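Local coordinates for protein 3-keto-5-aminohexanoate cleavage enzyme (Ralstonia eutropha, PDB 3C6C) that probably cleaves 3-keto-5-aminohexanoate or a related beta-keto acid, as a metal-dependent TIM-barrel enzyme of the BKACE family, at residues A[140-145]-A[305-310]; A[175-180]-A[202-207]. All coordinates share one frame; numbering follows the deposited sequence. Where two conformers were deposited one is given.

Contact 1: residues A[140-145]-A[305-310]; sequences LPEIAS and EARDIM. With EDO (1,2-ethanediol), chain E.
Glu142 and Ile143, where a loop runs into strand 143-147, face Arg307 and Met310 of helix 303-310 with the backbones well apart: the CA atoms of Glu142 and Arg307 are 9.1 Å from each other. Long side chains therefore bridge the gap. Those of Glu142 and Arg307 meet at about a right angle, yet their flat ends lie nearly coplanar, the carboxylate and guanidinium planes differing by 20°. Arginine grips side-on, one nitrogen to each oxygen. Arg307 NE donates to Glu142 OE2 at 2.8 Å, Arg307 NH2 to Glu142 OE1 at 3.0 Å, and both bonds use syn lone pairs; a weak third link joins NE to OE1. The arginine chain is extended from CG to NE (chi2 -180°, chi3 177°), which carries the guanidinium out from the helix to the carboxylate. Beside this salt bridge, Ile143 CD1 touches Met310 SE, the selenium of a selenomethionine, at 3.7 Å and Met310 CE at 3.9 Å. Ile25 of strand 23-29 packs against the Met310 side chain. Val99 of strand 99-103 touches both Glu142 and Ile143. The remaining arginine nitrogen, NH1, forms salt bridges with Asp97 and Asp304. Arg307 thus meets three carboxylates in a largely buried setting, an arrangement that should favour its positive charge, while the two-pronged bond limits rotation of the Glu142 carboxylate and ties the terminal helix to the start of a barrel strand.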
ATOM      1  N   LEU A 140      34.077 -22.657  -4.901  1.00 18.46           N
ATOM      2  CA  LEU A 140      32.960 -23.322  -4.226  1.00 18.69           C
ATOM      3  C   LEU A 140      32.452 -22.568  -2.981  1.00 19.74           C
ATOM      4  O   LEU A 140      32.402 -23.118  -1.885  1.00 18.50           O
ATOM      5  CB  LEU A 140      33.336 -24.761  -3.868  1.00 18.97           C
ATOM      6  CG  LEU A 140      33.550 -25.687  -5.081  1.00 20.79           C
ATOM      7  CD1 LEU A 140      33.997 -27.065  -4.625  1.00 24.93           C
ATOM      8  CD2 LEU A 140      32.265 -25.759  -5.944  1.00 20.89           C
ATOM      9  N   PRO A 141      32.039 -21.293  -3.148  1.00 16.30           N
ATOM     10  CA  PRO A 141      31.429 -20.557  -2.053  1.00 17.84           C
ATOM     11  C   PRO A 141      30.062 -21.128  -1.723  1.00 17.88           C
ATOM     12  O   PRO A 141      29.490 -21.877  -2.512  1.00 18.06           O
ATOM     13  CB  PRO A 141      31.247 -19.157  -2.640  1.00 12.99           C
ATOM     14  CG  PRO A 141      31.046 -19.403  -4.078  1.00 14.87           C
ATOM     15  CD  PRO A 141      31.964 -20.541  -4.421  1.00 17.86           C
ATOM     16  N   GLU A 142      29.519 -20.774  -0.570  1.00 17.33           N
ATOM     17  CA  GLU A 142      28.180 -21.284  -0.196  1.00 18.16           C
ATOM     18  C   GLU A 142      27.110 -20.596  -1.026  1.00 18.23           C
ATOM     19  O   GLU A 142      26.078 -21.166  -1.351  1.00 17.59           O
ATOM     20  CB  GLU A 142      27.886 -21.128   1.305  1.00 18.01           C
ATOM     21  CG  GLU A 142      28.619 -22.205   2.097  1.00 18.90           C
ATOM     22  CD  GLU A 142      28.704 -21.908   3.567  1.00 19.78           C
ATOM     23  OE1 GLU A 142      29.477 -21.003   3.965  1.00 21.24           O
ATOM     24  OE2 GLU A 142      28.029 -22.641   4.328  1.00 22.12           O
ATOM     25  N   ILE A 143      27.404 -19.362  -1.373  1.00 18.03           N
ATOM     26  CA  ILE A 143      26.439 -18.493  -2.068  1.00 16.72           C
ATOM     27  C   ILE A 143      27.122 -17.784  -3.217  1.00 16.43           C
ATOM     28  O   ILE A 143      28.309 -17.523  -3.169  1.00 18.71           O
ATOM     29  CB  ILE A 143      25.828 -17.444  -1.097  1.00 16.65           C
ATOM     30  CG1 ILE A 143      25.103 -18.118   0.075  1.00 18.95           C
ATOM     31  CG2 ILE A 143      24.915 -16.466  -1.826  1.00 15.99           C
ATOM     32  CD1 ILE A 143      24.702 -17.145   1.174  1.00 17.30           C
ATOM     33  N   ALA A 144      26.375 -17.530  -4.278  1.00 16.73           N
ATOM     34  CA  ALA A 144      26.832 -16.613  -5.355  1.00 15.40           C
ATOM     35  C   ALA A 144      25.671 -15.784  -5.872  1.00 18.11           C
ATOM     36  O   ALA A 144      24.528 -16.233  -5.880  1.00 19.00           O
ATOM     37  CB  ALA A 144      27.521 -17.372  -6.504  1.00 16.25           C
ATOM     38  N   SER A 145      25.988 -14.552  -6.259  1.00 17.63           N
ATOM     39  CA  SER A 145      24.983 -13.578  -6.717  0.50 20.25           C
ATOM     40  C   SER A 145      24.697 -13.688  -8.208  1.00 21.66           C
ATOM     41  O   SER A 145      25.609 -13.711  -9.054  1.00 26.06           O
ATOM     42  CB  SER A 145      25.435 -12.153  -6.382  0.50 20.91           C
ATOM     43  OG  SER A 145      25.654 -12.023  -4.984  0.50 24.36           O
ATOM     44  N   GLU A 305      24.208 -19.310  12.399  1.00 17.81           N
ATOM     45  CA  GLU A 305      22.773 -19.010  12.491  1.00 17.88           C
ATOM     46  C   GLU A 305      22.188 -18.691  11.117  1.00 19.13           C
ATOM     47  O   GLU A 305      21.064 -19.106  10.775  1.00 17.83           O
ATOM     48  CB  GLU A 305      22.496 -17.849  13.466  1.00 18.22           C
ATOM     49  CG  GLU A 305      22.671 -18.267  14.913  1.00 16.01           C
ATOM     50  CD  GLU A 305      22.684 -17.126  15.906  1.00 24.65           C
ATOM     51  OE1 GLU A 305      22.869 -15.968  15.514  1.00 19.72           O
ATOM     52  OE2 GLU A 305      22.501 -17.398  17.107  1.00 20.77           O
ATOM     53  N   ALA A 306      22.956 -17.940  10.326  1.00 18.10           N
ATOM     54  CA  ALA A 306      22.527 -17.577   8.973  1.00 18.53           C
ATOM     55  C   ALA A 306      22.462 -18.826   8.101  1.00 18.41           C
ATOM     56  O   ALA A 306      21.543 -19.020   7.309  1.00 18.35           O
ATOM     57  CB  ALA A 306      23.479 -16.545   8.353  1.00 16.61           C
ATOM     58  N   ARG A 307      23.438 -19.706   8.286  1.00 18.38           N
ATOM     59  CA  ARG A 307      23.430 -20.985   7.543  1.00 18.61           C
ATOM     60  C   ARG A 307      22.157 -21.756   7.864  1.00 19.74           C
ATOM     61  O   ARG A 307      21.455 -22.244   6.975  1.00 20.51           O
ATOM     62  CB  ARG A 307      24.643 -21.863   7.865  1.00 16.68           C
ATOM     63  CG  ARG A 307      25.949 -21.341   7.292  1.00 18.02           C
ATOM     64  CD  ARG A 307      27.150 -22.224   7.618  1.00 20.32           C
ATOM     65  NE  ARG A 307      28.355 -21.682   6.968  1.00 20.05           N
ATOM     66  CZ  ARG A 307      29.345 -21.037   7.576  1.00 22.62           C
ATOM     67  NH1 ARG A 307      29.371 -20.871   8.883  1.00 18.92           N
ATOM     68  NH2 ARG A 307      30.339 -20.564   6.851  1.00 17.64           N
ATOM     69  N   ASP A 308      21.828 -21.820   9.145  1.00 20.63           N
ATOM     70  CA  ASP A 308      20.619 -22.547   9.579  1.00 20.27           C
ATOM     71  C   ASP A 308      19.327 -21.959   8.969  1.00 18.70           C
ATOM     72  O   ASP A 308      18.431 -22.702   8.509  1.00 19.24           O
ATOM     73  CB  ASP A 308      20.517 -22.584  11.112  1.00 22.39           C
ATOM     74  CG  ASP A 308      21.596 -23.444  11.760  1.00 25.17           C
ATOM     75  OD1 ASP A 308      22.243 -24.283  11.061  1.00 22.35           O
ATOM     76  OD2 ASP A 308      21.794 -23.278  12.991  1.00 33.00           O
ATOM     77  N   ILE A 309      19.238 -20.631   8.976  1.00 16.65           N
ATOM     78  CA  ILE A 309      18.100 -19.893   8.410  1.00 18.33           C
ATOM     79  C   ILE A 309      17.960 -20.205   6.902  1.00 20.29           C
ATOM     80  O   ILE A 309      16.856 -20.399   6.386  1.00 19.96           O
ATOM     81  CB  ILE A 309      18.193 -18.362   8.709  1.00 21.78           C
ATOM     82  CG1 ILE A 309      17.967 -18.106  10.199  1.00 21.25           C
ATOM     83  CG2 ILE A 309      17.218 -17.549   7.845  1.00 19.14           C
ATOM     84  CD1 ILE A 309      18.533 -16.749  10.708  1.00 22.47           C
HETATM   85  N   MSE A 310      19.093 -20.360   6.236  1.00 20.41           N
HETATM   86  CA  MSE A 310      19.134 -20.499   4.771  1.00 20.58           C
HETATM   87  C   MSE A 310      19.123 -21.952   4.340  1.00 20.54           C
HETATM   88  O   MSE A 310      19.084 -22.268   3.156  1.00 19.96           O
HETATM   89  CB  MSE A 310      20.365 -19.792   4.169  1.00 18.74           C
HETATM   90  CG  MSE A 310      20.238 -18.275   4.228  1.00 19.79           C
HETATM   91 SE   MSE A 310      21.681 -17.414   3.311  0.75 15.81          SE
HETATM   92  CE  MSE A 310      22.873 -17.449   4.585  1.00 16.15           C
TER
HETATM   93  C1  EDO E 301      29.230 -24.863  -1.112  1.00 37.36           C
HETATM   94  O1  EDO E 301      30.257 -25.291  -0.215  1.00 48.79           O
HETATM   95  C2  EDO E 301      29.577 -25.219  -2.549  1.00 43.67           C
HETATM   96  O2  EDO E 301      29.732 -26.636  -2.679  1.00 44.93           O

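Contact 2: residues A[175-180]-A[202-207]; sequences RFQELG and EGLIDG. With EDO (1,2-ethanediol), chain E.
Gln177 carries this contact, its side-chain amide reaching from the last turn of helix 166-179 to the loop that follows helix 190-201. Its NE2 donates twice: to Asp206 OD1 at a short 2.6 Å and to the backbone oxygen of Gly203 at 3.0 Å, with N-H...acceptor angles of 156° and 152°. The aspartate oxygen lies near the plane of the amide, but the amide approaches it from above the carboxylate plane, the two planes being 54° apart. Gly203 O is met by a donor tilted from the carbonyl plane. Between these two acceptors the amide lies against Leu204: Gln177 CD is 3.4 Å from Leu204 O, and Gln177 OE1 is 3.6 Å from the methyl CD2 of Leu204. A straight chain beyond CG gives the glutamine this reach. One water adds a second connection, donating both to Gln177 O (2.8 Å) and to Asp206 OD2 (2.7 Å), so that both carboxylate oxygens of Asp206 are linked to the same glutamine. Gly180 and Gly203, both with positive phi, form Schellman motifs at the ends of helices 166-179 and 190-201, and the second of these turns places the Gly203 carbonyl within reach of NE2. Farther out, Leu204 packs on Ala173 and Arg174 of helix 166-179 and on Leu199 of helix 190-201. The contact thus joins the C-terminal turn of helix 166-179 to the loop between helix 190-201 and strand 210-214, with strand 182-187, which lies between the two helices in sequence, touching both segments through Phe176 and Ile205 on Pro183.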
ATOM      1  N   ARG A 175      23.758 -24.769 -13.176  1.00 19.56           N
ATOM      2  CA  ARG A 175      25.162 -24.950 -12.815  1.00 21.85           C
ATOM      3  C   ARG A 175      25.363 -24.797 -11.309  1.00 22.81           C
ATOM      4  O   ARG A 175      26.113 -25.560 -10.679  1.00 19.48           O
ATOM      5  CB  ARG A 175      26.109 -24.016 -13.588  1.00 23.27           C
ATOM      6  CG  ARG A 175      26.360 -24.471 -15.000  1.00 32.16           C
ATOM      7  CD  ARG A 175      27.017 -25.880 -15.011  1.00 28.07           C
ATOM      8  NE  ARG A 175      28.438 -25.859 -14.632  1.00 29.36           N
ATOM      9  CZ  ARG A 175      29.018 -26.762 -13.857  1.00 26.04           C
ATOM     10  NH1 ARG A 175      28.321 -27.762 -13.338  1.00 32.05           N
ATOM     11  NH2 ARG A 175      30.305 -26.666 -13.600  1.00 29.62           N
ATOM     12  N   PHE A 176      24.672 -23.823 -10.728  1.00 21.01           N
ATOM     13  CA  PHE A 176      24.794 -23.572  -9.289  1.00 20.36           C
ATOM     14  C   PHE A 176      24.290 -24.798  -8.538  1.00 20.57           C
ATOM     15  O   PHE A 176      24.878 -25.220  -7.542  1.00 19.98           O
ATOM     16  CB  PHE A 176      23.962 -22.356  -8.820  1.00 19.89           C
ATOM     17  CG  PHE A 176      24.556 -20.982  -9.159  1.00 17.75           C
ATOM     18  CD1 PHE A 176      25.272 -20.727 -10.321  1.00 20.28           C
ATOM     19  CD2 PHE A 176      24.308 -19.921  -8.305  1.00 22.37           C
ATOM     20  CE1 PHE A 176      25.772 -19.445 -10.594  1.00 20.92           C
ATOM     21  CE2 PHE A 176      24.790 -18.655  -8.580  1.00 19.17           C
ATOM     22  CZ  PHE A 176      25.500 -18.407  -9.729  1.00 20.17           C
ATOM     23  N   GLN A 177      23.195 -25.371  -9.030  1.00 20.50           N
ATOM     24  CA  GLN A 177      22.608 -26.551  -8.366  1.00 21.49           C
ATOM     25  C   GLN A 177      23.599 -27.688  -8.353  1.00 21.09           C
ATOM     26  O   GLN A 177      23.841 -28.330  -7.335  1.00 21.80           O
ATOM     27  CB  GLN A 177      21.362 -27.057  -9.078  1.00 24.32           C
ATOM     28  CG  GLN A 177      20.133 -26.244  -8.803  1.00 24.94           C
ATOM     29  CD  GLN A 177      18.939 -26.797  -9.549  1.00 26.36           C
ATOM     30  OE1 GLN A 177      18.935 -26.846 -10.780  1.00 27.12           O
ATOM     31  NE2 GLN A 177      17.920 -27.221  -8.810  1.00 20.79           N
ATOM     32  N   GLU A 178      24.186 -27.894  -9.518  1.00 22.63           N
ATOM     33  CA  GLU A 178      25.207 -28.946  -9.733  1.00 21.20           C
ATOM     34  C   GLU A 178      26.425 -28.783  -8.823  1.00 22.31           C
ATOM     35  O   GLU A 178      26.970 -29.756  -8.302  1.00 20.25           O
ATOM     36  CB  GLU A 178      25.660 -28.974 -11.207  1.00 22.41           C
ATOM     37  CG  GLU A 178      24.590 -29.537 -12.126  1.00 21.76           C
ATOM     38  CD  GLU A 178      24.831 -29.317 -13.607  1.00 28.89           C
ATOM     39  OE1 GLU A 178      25.747 -28.575 -13.989  1.00 25.78           O
ATOM     40  OE2 GLU A 178      24.069 -29.905 -14.406  1.00 34.08           O
ATOM     41  N   LEU A 179      26.825 -27.540  -8.635  1.00 19.35           N
ATOM     42  CA  LEU A 179      28.025 -27.181  -7.856  1.00 21.93           C
ATOM     43  C   LEU A 179      27.729 -27.088  -6.364  1.00 20.99           C
ATOM     44  O   LEU A 179      28.633 -26.965  -5.532  1.00 21.02           O
ATOM     45  CB  LEU A 179      28.599 -25.825  -8.313  1.00 21.01           C
ATOM     46  CG  LEU A 179      29.307 -25.818  -9.685  1.00 21.64           C
ATOM     47  CD1 LEU A 179      29.549 -24.373 -10.129  1.00 21.42           C
ATOM     48  CD2 LEU A 179      30.603 -26.651  -9.670  1.00 19.90           C
ATOM     49  N   GLY A 180      26.449 -27.100  -6.039  1.00 22.31           N
ATOM     50  CA  GLY A 180      26.000 -27.007  -4.633  1.00 21.03           C
ATOM     51  C   GLY A 180      26.068 -25.614  -4.034  1.00 21.45           C
ATOM     52  O   GLY A 180      26.173 -25.437  -2.824  1.00 22.94           O
ATOM     53  N   GLU A 202      10.314 -24.256 -12.073  1.00 23.29           N
ATOM     54  CA  GLU A 202      11.000 -25.130 -13.035  1.00 23.18           C
ATOM     55  C   GLU A 202      12.013 -26.087 -12.411  1.00 22.30           C
ATOM     56  O   GLU A 202      12.732 -26.815 -13.098  1.00 24.38           O
ATOM     57  CB  GLU A 202      11.678 -24.281 -14.109  1.00 21.07           C
ATOM     58  CG  GLU A 202      10.673 -23.559 -14.967  1.00 20.70           C
ATOM     59  CD  GLU A 202      11.321 -22.742 -16.056  1.00 20.86           C
ATOM     60  OE1 GLU A 202      12.565 -22.835 -16.200  1.00 23.80           O
ATOM     61  OE2 GLU A 202      10.601 -21.996 -16.763  1.00 25.46           O
ATOM     62  N   GLY A 203      12.062 -26.072 -11.097  1.00 21.26           N
ATOM     63  CA  GLY A 203      12.953 -26.954 -10.357  1.00 21.89           C
ATOM     64  C   GLY A 203      14.409 -26.553 -10.422  1.00 21.53           C
ATOM     65  O   GLY A 203      15.285 -27.386 -10.313  1.00 22.79           O
ATOM     66  N   LEU A 204      14.666 -25.260 -10.573  1.00 21.68           N
ATOM     67  CA  LEU A 204      16.031 -24.774 -10.792  1.00 20.19           C
ATOM     68  C   LEU A 204      16.614 -24.072  -9.574  1.00 22.07           C
ATOM     69  O   LEU A 204      17.756 -23.627  -9.592  1.00 20.06           O
ATOM     70  CB  LEU A 204      16.085 -23.861 -12.015  1.00 20.91           C
ATOM     71  CG  LEU A 204      15.968 -24.527 -13.384  1.00 21.47           C
ATOM     72  CD1 LEU A 204      15.844 -23.488 -14.470  1.00 20.16           C
ATOM     73  CD2 LEU A 204      17.175 -25.406 -13.625  1.00 22.86           C
ATOM     74  N   ILE A 205      15.826 -24.061  -8.506  1.00 21.56           N
ATOM     75  CA  ILE A 205      16.214 -23.410  -7.228  1.00 20.72           C
ATOM     76  C   ILE A 205      15.995 -24.348  -6.048  1.00 21.60           C
ATOM     77  O   ILE A 205      14.876 -24.647  -5.657  1.00 22.14           O
ATOM     78  CB  ILE A 205      15.424 -22.085  -6.977  1.00 18.68           C
ATOM     79  CG1 ILE A 205      15.558 -21.090  -8.155  1.00 20.76           C
ATOM     80  CG2 ILE A 205      15.823 -21.438  -5.632  1.00 18.88           C
ATOM     81  CD1 ILE A 205      16.909 -20.386  -8.304  1.00 17.47           C
ATOM     82  N   ASP A 206      17.103 -24.805  -5.489  1.00 20.63           N
ATOM     83  CA  ASP A 206      17.097 -25.725  -4.353  1.00 20.08           C
ATOM     84  C   ASP A 206      16.822 -25.097  -2.989  1.00 20.89           C
ATOM     85  O   ASP A 206      17.213 -23.974  -2.665  1.00 19.74           O
ATOM     86  CB  ASP A 206      18.420 -26.465  -4.270  1.00 20.10           C
ATOM     87  CG  ASP A 206      18.644 -27.435  -5.441  1.00 24.72           C
ATOM     88  OD1 ASP A 206      17.720 -27.659  -6.268  1.00 24.33           O
ATOM     89  OD2 ASP A 206      19.767 -27.962  -5.509  1.00 25.17           O
ATOM     90  N   GLY A 207      16.153 -25.884  -2.171  1.00 19.97           N
ATOM     91  CA  GLY A 207      15.941 -25.529  -0.773  1.00 19.65           C
ATOM     92  C   GLY A 207      15.247 -24.202  -0.561  1.00 20.20           C
ATOM     93  O   GLY A 207      14.285 -23.837  -1.264  1.00 21.49           O
TER
HETATM   94  C1  EDO E 301      29.230 -24.863  -1.112  1.00 37.36           C
HETATM   95  O1  EDO E 301      30.257 -25.291  -0.215  1.00 48.79           O
HETATM   96  C2  EDO E 301      29.577 -25.219  -2.549  1.00 43.67           C
HETATM   97  O2  EDO E 301      29.732 -26.636  -2.679  1.00 44.93           O
HETATM   98  O   HOH W   1      22.380 -27.530  -5.123  1.00 32.29           O

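Overall arrangement
Contact 1 is buried and contact 2 lies at the surface; their centres are about 13 Å apart, on the same side of the chain's centre. They hold different elements. Contact 1 joins a barrel strand to the C-terminal helix across a long sequence separation, whereas contact 2 links a helix end to the loop after the next helix, its segments 22 residues apart. The chemistry follows: a two-pronged salt bridge beside an apolar touch inside, and amide hydrogen bonds to a carboxylate and a backbone carbonyl, with a bridging water, outside. The two meet where Phe176 CE2 packs on Ala144 O (3.6 Å), and one 1,2-ethanediol, probably from the crystallisation liquor, touches segments 140-145 and 175-180.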